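Side-chain contacts in fatty acid amide hydrolase (Candida albicans, PDB 6KVR), which probably hydrolyses amides of monocarboxylic acids to the carboxylate and ammonium, as an amidase signature family enzyme: residues L387-E390 and T391-M395; N397-G400 and N401-Q404; K417-K420 and W421-N424; A287-E290 and S291-A294; Y425-A429 and K430-V434. All blocks are in the same frame, centred on the assembly; numbering follows the deposited sequence.

All five contacts are local, each within one continuous run of the chain. Interaction 4 comes first, in the loop between strands 268-271 and 295-300 of the mixed sheet. Interaction 1 lies on helix 385-397. Interaction 2 is the turn from that helix into helix 402-409, interaction 3 is helix 417-423, and interaction 5 is the loop that leads on to helix 434-457. Interactions 2 and 5 are closest, with centres about 7 Å apart; 3 and 4 are farthest, at about 20 Å. Interaction 1 packs against 4 and 5, and interaction 2 against 3 and 5. Interactions 2, 4 and 5 also touch the second subunit, so this region contributes to the dimer.

Interaction 1 (L387-E390 and T391-M395); sequences LAYE and TVHKM
Tyr389 and His393 sit one turn apart on helix 385-397, and their rings overlap obliquely. The centroids are 4.0 Å apart and the planes meet at 32°. The imidazole does not lie centrally under the phenol. His393 ND1 is above the rim of the tyrosine ring, whereas Tyr389 CZ lies over the centre of the imidazole. Four residues apart, both side chains rise from the same flank of the helix, and their differing first torsions bring the rings together. Tyr389 CG is anti to its own N (chi1 178°), while His393 CG stands beside its N and anti to the carbonyl carbon (chi1 -78°). His393 ND1 turns back to donate to Tyr389 O at 2.9 Å, a bent bond. His393 N donates to the same oxygen from the opposite face of its plane. At the far end one water bridges the pair, 2.7 Å from Tyr389 OH and 2.8 Å from His393 NE2.

Thr391 repeats the double grip on Leu387 O. Its OG1, which lies beside its own N, donates at 2.8 Å from above the carbonyl plane. Its N donates from the other face. Leu387 CD1 comes within 3.8 Å of Thr391 OG1.

Tyr425 meets His393 edge-to-face, and helix 482-490 packs against Tyr389, Val392 and His393. The side chain of Val392 is about 7 Å from that of Gly255, a predicted substrate-binding residue. ND1 carries the proton that it donates to Tyr389 O, and bonds at both nitrogens probably limit the rotation of the imidazole.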
loop_
_atom_site.group_PDB
_atom_site.type_symbol
_atom_site.label_atom_id
_atom_site.label_comp_id
_atom_site.label_asym_id
_atom_site.label_seq_id
_atom_site.Cartn_x
_atom_site.Cartn_y
_atom_site.Cartn_z
ATOM N N LEU A 387 -9.132 9.762 -19.144
ATOM C CA LEU A 387 -9.476 8.591 -18.345
ATOM C C LEU A 387 -9.046 8.775 -16.890
ATOM O O LEU A 387 -9.782 8.402 -15.967
ATOM C CB LEU A 387 -8.839 7.339 -18.951
ATOM C CG LEU A 387 -9.165 5.997 -18.290
ATOM C CD1 LEU A 387 -10.655 5.682 -18.405
ATOM C CD2 LEU A 387 -8.312 4.884 -18.912
ATOM N N ALA A 388 -7.852 9.341 -16.665
ATOM C CA ALA A 388 -7.389 9.544 -15.298
ATOM C C ALA A 388 -8.329 10.475 -14.542
ATOM O O ALA A 388 -8.714 10.186 -13.404
ATOM C CB ALA A 388 -5.961 10.090 -15.285
ATOM N N TYR A 389 -8.756 11.563 -15.185
ATOM C CA TYR A 389 -9.634 12.533 -14.532
ATOM C C TYR A 389 -10.975 11.908 -14.180
ATOM O O TYR A 389 -11.458 12.047 -13.051
ATOM C CB TYR A 389 -9.833 13.751 -15.435
ATOM C CG TYR A 389 -10.769 14.793 -14.863
ATOM C CD1 TYR A 389 -10.321 15.728 -13.935
ATOM C CD2 TYR A 389 -12.112 14.843 -15.249
ATOM C CE1 TYR A 389 -11.174 16.702 -13.421
ATOM C CE2 TYR A 389 -12.981 15.817 -14.727
ATOM C CZ TYR A 389 -12.507 16.737 -13.812
ATOM O OH TYR A 389 -13.363 17.696 -13.281
ATOM N N GLU A 390 -11.575 11.186 -15.132
ATOM C CA GLU A 390 -12.874 10.563 -14.902
ATOM C C GLU A 390 -12.786 9.461 -13.860
ATOM O O GLU A 390 -13.681 9.321 -13.018
ATOM C CB GLU A 390 -13.433 9.981 -16.206
ATOM C CG GLU A 390 -14.150 11.004 -17.071
ATOM C CD GLU A 390 -14.207 10.608 -18.543
ATOM O OE1 GLU A 390 -14.561 11.475 -19.374
ATOM O OE2 GLU A 390 -13.925 9.430 -18.868
ATOM N N THR A 391 -11.726 8.650 -13.909
ATOM C CA THR A 391 -11.624 7.559 -12.947
ATOM C C THR A 391 -11.474 8.097 -11.531
ATOM O O THR A 391 -12.147 7.632 -10.607
ATOM C CB THR A 391 -10.455 6.630 -13.296
ATOM O OG1 THR A 391 -10.638 6.112 -14.617
ATOM C CG2 THR A 391 -10.403 5.458 -12.304
ATOM N N VAL A 392 -10.603 9.091 -11.336
ATOM C CA VAL A 392 -10.390 9.543 -9.970
ATOM C C VAL A 392 -11.619 10.280 -9.449
ATOM O O VAL A 392 -11.981 10.147 -8.274
ATOM C CB VAL A 392 -9.108 10.392 -9.860
ATOM C CG1 VAL A 392 -9.318 11.846 -10.339
ATOM C CG2 VAL A 392 -8.581 10.328 -8.407
ATOM N N HIS A 393 -12.332 10.997 -10.316
ATOM C CA HIS A 393 -13.523 11.683 -9.828
ATOM C C HIS A 393 -14.663 10.713 -9.547
ATOM O O HIS A 393 -15.484 10.983 -8.666
ATOM C CB HIS A 393 -13.942 12.794 -10.791
ATOM C CG HIS A 393 -13.099 14.026 -10.646
ATOM N ND1 HIS A 393 -11.742 14.029 -10.890
ATOM C CD2 HIS A 393 -13.391 15.249 -10.145
ATOM C CE1 HIS A 393 -11.247 15.223 -10.610
ATOM N NE2 HIS A 393 -12.228 15.983 -10.155
ATOM N N LYS A 394 -14.735 9.582 -10.266
ATOM C CA LYS A 394 -15.689 8.550 -9.877
ATOM C C LYS A 394 -15.328 7.998 -8.508
ATOM O O LYS A 394 -16.209 7.757 -7.673
ATOM C CB LYS A 394 -15.715 7.415 -10.912
ATOM C CG LYS A 394 -16.411 7.721 -12.233
ATOM C CD LYS A 394 -16.359 6.471 -13.129
ATOM C CE LYS A 394 -16.879 6.722 -14.546
ATOM N NZ LYS A 394 -16.171 5.831 -15.540
HETATM N N MSE A 395 -14.024 7.811 -8.260
HETATM C CA MSE A 395 -13.507 7.201 -7.031
HETATM C C MSE A 395 -13.894 8.039 -5.829
HETATM O O MSE A 395 -14.203 7.499 -4.767
HETATM C CB MSE A 395 -11.977 7.055 -7.065
HETATM C CG MSE A 395 -11.438 5.822 -7.787
HETATM SE SE MSE A 395 -9.457 5.882 -7.937
HETATM C CE MSE A 395 -9.109 4.070 -8.551
HETATM O O HOH W 1 -12.300 18.613 -11.006
#

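Interaction 2 (N397-G400 and N401-Q404)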
loop_
_atom_site.group_PDB
_atom_site.type_symbol
_atom_site.label_atom_id
_atom_site.label_comp_id
_atom_site.label_asym_id
_atom_site.label_seq_id
_atom_site.Cartn_x
_atom_site.Cartn_y
_atom_site.Cartn_z
ATOM N N ASN A 397 -16.542 9.638 -5.209
ATOM C CA ASN A 397 -17.951 9.581 -4.824
ATOM C C ASN A 397 -18.564 8.191 -4.938
ATOM O O ASN A 397 -19.787 8.061 -4.802
ATOM C CB ASN A 397 -18.778 10.566 -5.666
ATOM C CG ASN A 397 -18.542 12.012 -5.276
ATOM O OD1 ASN A 397 -17.750 12.302 -4.376
ATOM N ND2 ASN A 397 -19.236 12.931 -5.950
ATOM N N CYS A 398 -17.764 7.140 -5.162
ATOM C CA CYS A 398 -18.402 5.871 -5.510
ATOM C C CYS A 398 -19.077 5.183 -4.325
ATOM O O CYS A 398 -19.642 4.088 -4.518
ATOM C CB CYS A 398 -17.393 4.916 -6.170
ATOM S SG CYS A 398 -15.999 4.432 -5.120
ATOM N N ASP A 399 -19.066 5.759 -3.120
ATOM C CA ASP A 399 -19.972 5.275 -2.080
ATOM C C ASP A 399 -21.345 5.960 -2.150
ATOM O O ASP A 399 -22.114 5.906 -1.190
ATOM C CB ASP A 399 -19.336 5.422 -0.691
ATOM C CG ASP A 399 -19.461 6.835 -0.106
ATOM O OD1 ASP A 399 -19.539 7.809 -0.880
ATOM O OD2 ASP A 399 -19.441 6.967 1.144
ATOM N N GLY A 400 -21.678 6.558 -3.291
ATOM C CA GLY A 400 -22.939 7.250 -3.431
ATOM C C GLY A 400 -23.061 8.479 -2.557
ATOM O O GLY A 400 -24.180 8.883 -2.239
ATOM N N ASN A 401 -21.927 9.074 -2.159
ATOM C CA ASN A 401 -21.861 10.172 -1.188
ATOM C C ASN A 401 -22.422 9.774 0.175
ATOM O O ASN A 401 -22.825 10.632 0.955
ATOM C CB ASN A 401 -22.546 11.435 -1.723
ATOM C CG ASN A 401 -21.783 12.043 -2.892
ATOM O OD1 ASN A 401 -20.549 11.953 -2.952
ATOM N ND2 ASN A 401 -22.503 12.628 -3.840
ATOM N N HIS A 402 -22.376 8.477 0.499
ATOM C CA HIS A 402 -22.931 7.985 1.762
ATOM C C HIS A 402 -22.326 8.684 2.976
ATOM O O HIS A 402 -23.054 9.181 3.846
ATOM C CB HIS A 402 -22.707 6.484 1.904
ATOM C CG HIS A 402 -22.933 6.000 3.297
ATOM N ND1 HIS A 402 -24.193 5.888 3.845
ATOM C CD2 HIS A 402 -22.065 5.653 4.277
ATOM C CE1 HIS A 402 -24.092 5.464 5.091
ATOM N NE2 HIS A 402 -22.812 5.318 5.379
HETATM N N MSE A 403 -20.998 8.670 3.093
HETATM C CA MSE A 403 -20.366 9.291 4.263
HETATM C C MSE A 403 -20.478 10.822 4.302
HETATM O O MSE A 403 -20.732 11.396 5.374
HETATM C CB MSE A 403 -18.891 8.899 4.367
HETATM C CG MSE A 403 -18.328 9.185 5.752
HETATM SE SE MSE A 403 -19.168 8.096 7.148
HETATM C CE MSE A 403 -18.138 6.475 6.826
ATOM N N GLN A 404 -20.252 11.491 3.165
ATOM C CA GLN A 404 -20.434 12.944 3.140
ATOM C C GLN A 404 -21.859 13.313 3.546
ATOM O O GLN A 404 -22.071 14.235 4.350
ATOM C CB GLN A 404 -20.112 13.504 1.750
ATOM C CG GLN A 404 -18.635 13.455 1.346
ATOM C CD GLN A 404 -17.791 14.582 1.963
ATOM O OE1 GLN A 404 -18.175 15.199 2.961
ATOM N NE2 GLN A 404 -16.627 14.842 1.364
HETATM O O HOH W 2 -18.940 10.103 0.804
#
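Asp399 and His402 are the ends of a type I' beta turn, which carries the chain from helix 385-397 into helix 402-409. The turn is closed by a backbone bond from His402 N to Asp399 O, 3.1 Å long, with the donor well above the carbonyl plane. Gly400 and Asn401 both have positive phi, as the turn requires.

The carboxylate of Asp399 supplies the polar side-chain contacts. Its OD2 accepts from Met403 N at 3.0 Å, on the syn side but tilted out of the carboxylate plane, and nearly straight (167°). Its OD1 accepts from a water that in turn accepts from Gln404 N. Asp399 thus serves the first amides of helix 402-409, although Asn401 holds the N-cap position. The CG of Asp399 is tucked between its own N and carbonyl carbon (chi1 82°), which swings the carboxylate over these amides. The second subunit packs here too, with its Val434 on Asp399 and its Ala435 on His402.

The two asparagines meet by contact alone. Their amide planes are 77° apart, and their nitrogens bond elsewhere, Asn397 ND2 to Asn422 O and Asn401 ND2 to Leu423 O. Asn401 OD1 rests 3.1 Å from Asn397 CG.

Interaction 3 (K417-K420 and W421-N424)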
loop_
_atom_site.group_PDB
_atom_site.type_symbol
_atom_site.label_atom_id
_atom_site.label_comp_id
_atom_site.label_asym_id
_atom_site.label_seq_id
_atom_site.Cartn_x
_atom_site.Cartn_y
_atom_site.Cartn_z
ATOM N N LYS A 417 -21.505 26.367 -2.095
ATOM C CA LYS A 417 -21.537 26.257 -3.553
ATOM C C LYS A 417 -20.573 25.183 -4.064
ATOM O O LYS A 417 -20.946 24.329 -4.880
ATOM C CB LYS A 417 -21.205 27.612 -4.191
ATOM C CG LYS A 417 -21.107 27.550 -5.712
ATOM C CD LYS A 417 -20.607 28.848 -6.318
ATOM C CE LYS A 417 -20.053 28.586 -7.712
ATOM N NZ LYS A 417 -19.316 29.760 -8.224
ATOM N N LEU A 418 -19.320 25.225 -3.624
ATOM C CA LEU A 418 -18.388 24.219 -4.130
ATOM C C LEU A 418 -18.617 22.852 -3.505
ATOM O O LEU A 418 -18.041 21.874 -3.985
ATOM C CB LEU A 418 -16.931 24.671 -3.931
ATOM C CG LEU A 418 -16.544 25.826 -4.873
ATOM C CD1 LEU A 418 -15.056 26.180 -4.807
ATOM C CD2 LEU A 418 -16.984 25.535 -6.332
ATOM N N THR A 419 -19.459 22.761 -2.472
ATOM C CA THR A 419 -19.837 21.464 -1.916
ATOM C C THR A 419 -20.829 20.770 -2.838
ATOM O O THR A 419 -20.667 19.587 -3.157
ATOM C CB THR A 419 -20.427 21.641 -0.513
ATOM O OG1 THR A 419 -19.368 21.810 0.431
ATOM C CG2 THR A 419 -21.260 20.449 -0.096
ATOM N N LYS A 420 -21.854 21.506 -3.279
ATOM C CA LYS A 420 -22.729 21.031 -4.347
ATOM C C LYS A 420 -21.913 20.581 -5.557
ATOM O O LYS A 420 -22.216 19.563 -6.186
ATOM C CB LYS A 420 -23.703 22.143 -4.743
ATOM C CG LYS A 420 -24.601 22.638 -3.599
ATOM C CD LYS A 420 -25.522 23.779 -4.070
ATOM C CE LYS A 420 -26.613 24.093 -3.056
ATOM N NZ LYS A 420 -27.438 25.284 -3.454
ATOM N N TRP A 421 -20.865 21.333 -5.886
ATOM C CA TRP A 421 -20.019 20.987 -7.018
ATOM C C TRP A 421 -19.367 19.610 -6.832
ATOM O O TRP A 421 -19.458 18.749 -7.713
ATOM C CB TRP A 421 -18.965 22.090 -7.211
ATOM C CG TRP A 421 -17.996 21.807 -8.294
ATOM C CD1 TRP A 421 -16.701 21.388 -8.146
ATOM C CD2 TRP A 421 -18.235 21.877 -9.709
ATOM N NE1 TRP A 421 -16.115 21.215 -9.381
ATOM C CE2 TRP A 421 -17.037 21.497 -10.356
ATOM C CE3 TRP A 421 -19.340 22.229 -10.489
ATOM C CZ2 TRP A 421 -16.911 21.474 -11.749
ATOM C CZ3 TRP A 421 -19.218 22.199 -11.875
ATOM C CH2 TRP A 421 -18.014 21.824 -12.489
ATOM N N ASN A 422 -18.688 19.384 -5.698
ATOM C CA ASN A 422 -17.947 18.127 -5.570
ATOM C C ASN A 422 -18.857 16.943 -5.267
ATOM O O ASN A 422 -18.494 15.803 -5.576
ATOM C CB ASN A 422 -16.838 18.238 -4.503
ATOM C CG ASN A 422 -17.357 18.075 -3.087
ATOM O OD1 ASN A 422 -17.680 16.963 -2.633
ATOM N ND2 ASN A 422 -17.430 19.181 -2.371
ATOM N N LEU A 423 -20.039 17.186 -4.688
ATOM C CA LEU A 423 -21.004 16.104 -4.524
ATOM C C LEU A 423 -21.528 15.603 -5.863
ATOM O O LEU A 423 -22.054 14.488 -5.924
ATOM C CB LEU A 423 -22.161 16.559 -3.629
ATOM C CG LEU A 423 -21.716 16.749 -2.171
ATOM C CD1 LEU A 423 -22.829 17.338 -1.299
ATOM C CD2 LEU A 423 -21.190 15.425 -1.594
ATOM N N ASN A 424 -21.362 16.370 -6.943
ATOM C CA ASN A 424 -21.790 15.929 -8.270
ATOM C C ASN A 424 -20.629 15.466 -9.158
ATOM O O ASN A 424 -20.824 15.280 -10.367
ATOM C CB ASN A 424 -22.574 17.052 -8.956
ATOM C CG ASN A 424 -24.017 17.119 -8.472
ATOM O OD1 ASN A 424 -24.913 16.510 -9.078
ATOM N ND2 ASN A 424 -24.244 17.826 -7.358
#
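Thr419 and Leu423 lie side by side and point the same way, with Thr419 CG2 3.7 Å from Leu423 CD1. This is the close apolar part of the contact. Leu423 CG also presses on Thr419 O at 3.2 Å. That oxygen accepts the backbone bond from Leu423 N. Leu14 packs on Leu423 from outside. The hydroxyl of Thr419 is taken up by Gln205 and His209.

Asn422 is folded back on the preceding turn. Its CG sits between its own N and carbonyl carbon (chi1 80°). From there ND2 reaches Leu418 O at 3.2 Å. Asn422 N donates to the same oxygen from the opposite face, so Leu418 O is held twice.

These bonds belong to the short helix 417-423. Asn424 follows it. At Lys420 O the side-chain bond is the stronger: Asn424 ND2 donates at 2.9 Å, almost straight (167°) and close to the plane of its amide, while Asn424 N reaches that oxygen only by a weak bond. Asn424 OD1 accepts from Lys11 N and Asp12 N.

The looser side has fewer contacts between the two segments. Leu418 CD2 is 4.1 Å from Trp421 CB. The two side chains cross obliquely, and the indole leads away to Tyr425 and bonds through NE1 to Tyr479 O. Lys420 runs out extended and partly exposed.

Interaction 4 (A287-E290 and S291-A294)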
loop_
_atom_site.group_PDB
_atom_site.type_symbol
_atom_site.label_atom_id
_atom_site.label_comp_id
_atom_site.label_asym_id
_atom_site.label_seq_id
_atom_site.Cartn_x
_atom_site.Cartn_y
_atom_site.Cartn_z
ATOM N N ALA A 287 -13.016 7.328 5.754
ATOM C CA ALA A 287 -12.744 6.090 6.486
ATOM C C ALA A 287 -12.925 4.872 5.579
ATOM O O ALA A 287 -13.990 4.678 4.989
ATOM C CB ALA A 287 -13.659 5.978 7.706
ATOM N N GLY A 288 -11.877 4.058 5.465
ATOM C CA GLY A 288 -11.935 2.853 4.676
ATOM C C GLY A 288 -11.684 3.055 3.200
ATOM O O GLY A 288 -11.703 2.071 2.444
ATOM N N GLN A 289 -11.469 4.294 2.756
ATOM C CA GLN A 289 -11.339 4.587 1.336
ATOM C C GLN A 289 -9.874 4.403 0.923
ATOM O O GLN A 289 -8.976 5.061 1.456
ATOM C CB GLN A 289 -11.866 5.996 1.048
ATOM C CG GLN A 289 -12.090 6.401 -0.417
ATOM C CD GLN A 289 -10.807 6.507 -1.212
ATOM O OE1 GLN A 289 -10.593 5.765 -2.171
ATOM N NE2 GLN A 289 -9.929 7.409 -0.791
ATOM N N GLU A 290 -9.647 3.517 -0.043
ATOM C CA GLU A 290 -8.321 3.044 -0.391
ATOM C C GLU A 290 -8.005 3.160 -1.875
ATOM O O GLU A 290 -6.846 2.953 -2.260
ATOM C CB GLU A 290 -8.190 1.567 0.009
ATOM C CG GLU A 290 -7.544 1.299 1.323
ATOM C CD GLU A 290 -7.113 -0.153 1.415
ATOM O OE1 GLU A 290 -7.954 -1.046 1.117
ATOM O OE2 GLU A 290 -5.929 -0.396 1.752
ATOM N N SER A 291 -9.000 3.414 -2.722
ATOM C CA SER A 291 -8.742 3.468 -4.159
ATOM C C SER A 291 -7.850 4.654 -4.520
ATOM O O SER A 291 -6.958 4.526 -5.368
ATOM C CB SER A 291 -10.063 3.509 -4.926
ATOM O OG SER A 291 -10.725 2.237 -4.860
ATOM N N VAL A 292 -8.069 5.810 -3.895
ATOM C CA VAL A 292 -7.152 6.940 -4.021
ATOM C C VAL A 292 -6.911 7.480 -2.616
ATOM O O VAL A 292 -7.628 8.379 -2.143
ATOM C CB VAL A 292 -7.673 8.009 -5.004
ATOM C CG1 VAL A 292 -9.111 8.460 -4.686
ATOM C CG2 VAL A 292 -6.722 9.193 -5.050
ATOM N N PRO A 293 -5.938 6.933 -1.896
ATOM C CA PRO A 293 -5.774 7.313 -0.489
ATOM C C PRO A 293 -5.219 8.722 -0.342
ATOM O O PRO A 293 -4.402 9.185 -1.143
ATOM C CB PRO A 293 -4.798 6.257 0.059
ATOM C CG PRO A 293 -4.107 5.697 -1.126
ATOM C CD PRO A 293 -5.051 5.825 -2.291
ATOM N N ALA A 294 -5.700 9.403 0.690
ATOM C CA ALA A 294 -5.208 10.712 1.060
ATOM C C ALA A 294 -3.781 10.609 1.590
ATOM O O ALA A 294 -3.247 9.527 1.835
ATOM C CB ALA A 294 -6.114 11.344 2.112
#
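Gln289 folds its amide over the next residues of the loop and meets Val292 at two points. Its OE1 accepts from Val292 N at 3.1 Å. This bond is straight (170°) and uses a lone pair in the carbonyl plane. Ser291 N adds a weak bond to the same oxygen at 2.9 Å. On the other branch, NE2 donates to Val292 O at 2.8 Å. The acceptor lies in the plane of the glutamine amide, but the donor stands well above the plane of the Val292 carbonyl.

The bend at chi2 (-67°) turns the amide toward the residues that follow, so both its ends reach Val292. Farther on, Pro293 CD rests 3.4 Å from Glu290 O.

The loop leads into strand 295-300. Ser291 OG bonds to Asn437 and Asn441. Val292 packs on helix 385-397, and Gln289 touches Ile254, a predicted substrate-binding residue. Glu290 turns outward to a salt bridge with Arg444 of the second subunit.

Chemically, one side-chain amide here pairs with both the N-H and the C=O of a single residue. This fixes which end of the Gln289 amide is oxygen and ties the loop together without regular secondary structure.

Interaction 5 (Y425-A429 and K430-V434)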
loop_
_atom_site.group_PDB
_atom_site.type_symbol
_atom_site.label_atom_id
_atom_site.label_comp_id
_atom_site.label_asym_id
_atom_site.label_seq_id
_atom_site.Cartn_x
_atom_site.Cartn_y
_atom_site.Cartn_z
ATOM N N TYR A 425 -19.455 15.200 -8.565
ATOM C CA TYR A 425 -18.222 14.976 -9.330
ATOM C C TYR A 425 -18.280 13.776 -10.272
ATOM O O TYR A 425 -17.894 13.881 -11.448
ATOM C CB TYR A 425 -17.048 14.800 -8.382
ATOM C CG TYR A 425 -16.183 16.008 -8.408
ATOM C CD1 TYR A 425 -16.248 16.883 -9.483
ATOM C CD2 TYR A 425 -15.314 16.293 -7.363
ATOM C CE1 TYR A 425 -15.462 18.011 -9.533
ATOM C CE2 TYR A 425 -14.531 17.430 -7.395
ATOM C CZ TYR A 425 -14.615 18.290 -8.483
ATOM O OH TYR A 425 -13.825 19.420 -8.531
ATOM N N GLY A 426 -18.630 12.608 -9.774
ATOM C CA GLY A 426 -18.415 11.457 -10.655
ATOM C C GLY A 426 -19.760 10.994 -11.186
ATOM O O GLY A 426 -20.342 11.627 -12.076
ATOM N N GLU A 427 -20.293 9.924 -10.605
ATOM C CA GLU A 427 -21.706 9.610 -10.740
ATOM C C GLU A 427 -22.495 10.027 -9.497
ATOM O O GLU A 427 -23.566 9.474 -9.228
ATOM C CB GLU A 427 -21.892 8.121 -11.051
ATOM C CG GLU A 427 -21.163 7.665 -12.336
ATOM C CD GLU A 427 -21.524 6.244 -12.770
ATOM O OE1 GLU A 427 -22.715 5.979 -13.034
ATOM O OE2 GLU A 427 -20.615 5.387 -12.873
ATOM N N GLY A 428 -21.975 10.991 -8.730
ATOM C CA GLY A 428 -22.655 11.546 -7.574
ATOM C C GLY A 428 -23.235 10.532 -6.607
ATOM O O GLY A 428 -22.498 9.761 -5.980
ATOM N N ALA A 429 -24.565 10.518 -6.478
ATOM C CA ALA A 429 -25.203 9.680 -5.474
ATOM C C ALA A 429 -25.353 8.224 -5.903
ATOM O O ALA A 429 -25.978 7.447 -5.172
ATOM C CB ALA A 429 -26.579 10.246 -5.104
ATOM N N LYS A 430 -24.822 7.823 -7.054
ATOM C CA LYS A 430 -24.877 6.412 -7.420
ATOM C C LYS A 430 -23.897 5.630 -6.547
ATOM O O LYS A 430 -22.709 5.968 -6.467
ATOM C CB LYS A 430 -24.553 6.213 -8.894
ATOM C CG LYS A 430 -24.110 4.791 -9.198
ATOM C CD LYS A 430 -23.926 4.559 -10.689
ATOM C CE LYS A 430 -23.185 3.250 -10.928
ATOM N NZ LYS A 430 -22.605 3.126 -12.291
ATOM N N HIS A 431 -24.400 4.612 -5.860
ATOM C CA HIS A 431 -23.601 3.829 -4.925
ATOM C C HIS A 431 -23.084 2.595 -5.665
ATOM O O HIS A 431 -23.851 1.684 -5.975
ATOM C CB HIS A 431 -24.439 3.464 -3.701
ATOM C CG HIS A 431 -23.640 3.026 -2.509
ATOM N ND1 HIS A 431 -24.190 2.917 -1.246
ATOM C CD2 HIS A 431 -22.344 2.654 -2.386
ATOM C CE1 HIS A 431 -23.264 2.503 -0.398
ATOM N NE2 HIS A 431 -22.135 2.329 -1.065
ATOM N N TYR A 432 -21.790 2.581 -5.958
ATOM C CA TYR A 432 -21.172 1.488 -6.699
ATOM C C TYR A 432 -21.213 0.181 -5.909
ATOM O O TYR A 432 -21.178 0.170 -4.675
ATOM C CB TYR A 432 -19.714 1.831 -7.002
ATOM C CG TYR A 432 -19.480 2.693 -8.225
ATOM C CD1 TYR A 432 -20.156 3.886 -8.406
ATOM C CD2 TYR A 432 -18.542 2.320 -9.182
ATOM C CE1 TYR A 432 -19.930 4.673 -9.525
ATOM C CE2 TYR A 432 -18.297 3.103 -10.295
ATOM C CZ TYR A 432 -18.998 4.275 -10.465
ATOM O OH TYR A 432 -18.758 5.043 -11.583
ATOM N N ASP A 433 -21.261 -0.935 -6.633
ATOM C CA ASP A 433 -20.997 -2.217 -6.012
ATOM C C ASP A 433 -19.483 -2.521 -6.053
ATOM O O ASP A 433 -18.703 -1.835 -6.716
ATOM C CB ASP A 433 -21.840 -3.318 -6.685
ATOM C CG ASP A 433 -21.595 -3.428 -8.195
ATOM O OD1 ASP A 433 -20.547 -2.974 -8.678
ATOM O OD2 ASP A 433 -22.446 -3.995 -8.915
ATOM N N VAL A 434 -19.073 -3.563 -5.318
ATOM C CA VAL A 434 -17.644 -3.861 -5.128
ATOM C C VAL A 434 -16.957 -4.172 -6.463
ATOM O O VAL A 434 -15.852 -3.682 -6.742
ATOM C CB VAL A 434 -17.474 -5.017 -4.126
ATOM C CG1 VAL A 434 -16.118 -5.722 -4.314
ATOM C CG2 VAL A 434 -17.646 -4.513 -2.696
HETATM O O HOH W 3 -21.211 7.812 -7.481
#
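Glu427 and Lys430 run side by side and point the same way from the two ends of a type II' beta turn, which lies in the loop between helices 417-423 and 434-457. The turn is closed by Lys430 N donating to Glu427 O at 3.0 Å. Gly428 takes its positive phi.

The two chains are extended beyond CG, so they stay alongside one another as far as their charges. There Lys430 NZ forms a salt bridge with Glu427 OE1 at 3.0 Å. It meets this oxygen on the syn side, 30° out of the carboxylate plane. Along the way Glu427 CB lies 3.9 Å from Lys430 CB.

Tyr432 comes across Glu427 at about a right angle, its ring plane 76° from the carboxylate. Its OH is modelled too near Glu427 OE2, so the detail there is doubtful. Its side chain also touches Lys394 of helix 385-397.

Past the turn the chain joins the dimer contact. His431 NE2 bonds to Ala435 N of the second subunit, and Val434 of that subunit packs on Tyr432. Within the turn region, one water lies 2.8 Å from Gly428 O and 2.6 Å from Lys430 O.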